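Local coordinates for peptidase S8 and S53, subtilisin, kexin, sedolisin (Mycobacterium smegmatis, PDB 4KG7), which is a subtilisin-like serine protease, a mycosin of the ESX-3 type VII secretion system, that probably cleaves peptide bonds through a charge-relay triad, at residues A[210-215]-A[250-255]. Numbering follows the deposited sequence.
Sequences IVAAAG and SIPSWW
The CB of A212 lies against the ring of P252, 4.0 Å from its CG, and is equally close to the hydroxyl of S253. P252 follows a cis peptide bond and starts a type I turn just after strand 248-251; residues 250-253 run beside the C-terminal end of strand 209-213, an inner strand of the parallel subtilisin-fold sheet, with S250 near G215 and S253 near A212. Beyond this small apolar patch the contact is polar. S250 holds OG anti to its backbone N (chi1 177°), and from there the hydroxyl donates to A214 O over 2.7 Å, approaching from above the carbonyl plane, 54° out of it. A water sits between the segments: it donates to A213 O (3.1 Å) and to S250 OG (2.8 Å), accepts from S253 N, and is also hydrogen-bonded to S253 OG, whose hydroxyl has a further partner in S261 OG on the adjoining strand 259-265. The side chain of A213 lies about 5 Å from that of S319, the predicted nucleophile, without touching it. The S250 hydroxyl and one shared water thus give A214 O and A213 O buried hydrogen-bond donors, joining the two segments beside the probable active site.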
# COMPACT_ATOMS: atom_id res chain seq x y z
N ILE A 210 0.93 -9.77 -1.02
CA ILE A 210 0.75 -8.67 -0.09
C ILE A 210 1.75 -7.59 -0.47
O ILE A 210 2.95 -7.84 -0.57
CB ILE A 210 0.98 -9.09 1.37
CG1 ILE A 210 0.11 -10.30 1.78
CG2 ILE A 210 0.74 -7.91 2.32
CD1 ILE A 210 0.52 -10.88 3.12
N VAL A 211 1.23 -6.42 -0.71
CA VAL A 211 2.01 -5.26 -1.16
C VAL A 211 1.86 -4.16 -0.13
O VAL A 211 0.74 -3.81 0.25
CB VAL A 211 1.48 -4.75 -2.54
CG1 VAL A 211 2.27 -3.56 -3.05
CG2 VAL A 211 1.49 -5.86 -3.57
N ALA A 212 2.99 -3.59 0.29
CA ALA A 212 3.02 -2.55 1.33
C ALA A 212 3.87 -1.36 0.90
O ALA A 212 4.94 -1.53 0.32
CB ALA A 212 3.55 -3.13 2.64
N ALA A 213 3.43 -0.15 1.22
CA ALA A 213 4.24 1.02 1.02
C ALA A 213 5.48 0.99 1.91
O ALA A 213 5.39 0.62 3.07
CB ALA A 213 3.42 2.26 1.36
N ALA A 214 6.65 1.40 1.38
CA ALA A 214 7.90 1.33 2.18
C ALA A 214 7.96 2.39 3.27
O ALA A 214 8.66 2.21 4.26
CB ALA A 214 9.09 1.50 1.26
N GLY A 215 7.22 3.48 3.08
CA GLY A 215 7.30 4.63 4.00
C GLY A 215 7.97 5.84 3.40
O GLY A 215 8.71 5.73 2.41
N SER A 250 9.99 -0.09 9.36
CA SER A 250 8.76 0.18 8.62
C SER A 250 7.88 -1.07 8.63
O SER A 250 8.32 -2.14 8.23
CB SER A 250 9.09 0.56 7.19
OG SER A 250 7.93 0.77 6.43
N ILE A 251 6.66 -0.91 9.12
CA ILE A 251 5.71 -1.99 9.38
C ILE A 251 4.51 -1.83 8.43
O ILE A 251 3.89 -0.76 8.37
CB ILE A 251 5.25 -1.94 10.85
CG1 ILE A 251 6.44 -1.97 11.83
CG2 ILE A 251 4.32 -3.09 11.17
CD1 ILE A 251 6.16 -1.32 13.15
N PRO A 252 4.10 -2.91 7.74
CA PRO A 252 4.60 -4.28 7.78
C PRO A 252 5.73 -4.64 6.80
O PRO A 252 6.08 -5.82 6.67
CB PRO A 252 3.34 -5.07 7.45
CG PRO A 252 2.70 -4.24 6.39
CD PRO A 252 2.92 -2.82 6.86
N SER A 253 6.31 -3.65 6.13
CA SER A 253 7.38 -3.92 5.14
C SER A 253 8.50 -4.81 5.63
O SER A 253 9.04 -5.61 4.86
CB SER A 253 8.01 -2.62 4.63
OG SER A 253 7.19 -1.99 3.67
N TRP A 254 8.89 -4.69 6.89
CA TRP A 254 10.04 -5.47 7.35
C TRP A 254 9.76 -6.96 7.43
O TRP A 254 10.68 -7.75 7.53
CB TRP A 254 10.63 -4.91 8.62
CG TRP A 254 9.92 -5.28 9.86
CD1 TRP A 254 8.57 -5.31 10.08
CD2 TRP A 254 10.54 -5.64 11.08
NE1 TRP A 254 8.33 -5.69 11.38
CE2 TRP A 254 9.52 -5.89 12.02
CE3 TRP A 254 11.88 -5.77 11.48
CZ2 TRP A 254 9.79 -6.26 13.34
CZ3 TRP A 254 12.16 -6.16 12.79
CH2 TRP A 254 11.11 -6.40 13.70
N TRP A 255 8.49 -7.36 7.29
CA TRP A 255 8.10 -8.77 7.33
C TRP A 255 8.37 -9.48 6.00
O TRP A 255 7.49 -10.09 5.41
CB TRP A 255 6.63 -8.94 7.80
CG TRP A 255 6.52 -8.99 9.28
CD1 TRP A 255 6.05 -8.02 10.13
CD2 TRP A 255 6.93 -10.07 10.10
NE1 TRP A 255 6.12 -8.46 11.43
CE2 TRP A 255 6.66 -9.72 11.44
CE3 TRP A 255 7.47 -11.33 9.82
CZ2 TRP A 255 6.96 -10.57 12.49
CZ3 TRP A 255 7.75 -12.18 10.87
CH2 TRP A 255 7.50 -11.80 12.18
O HOH W 1 5.77 -0.87 5.81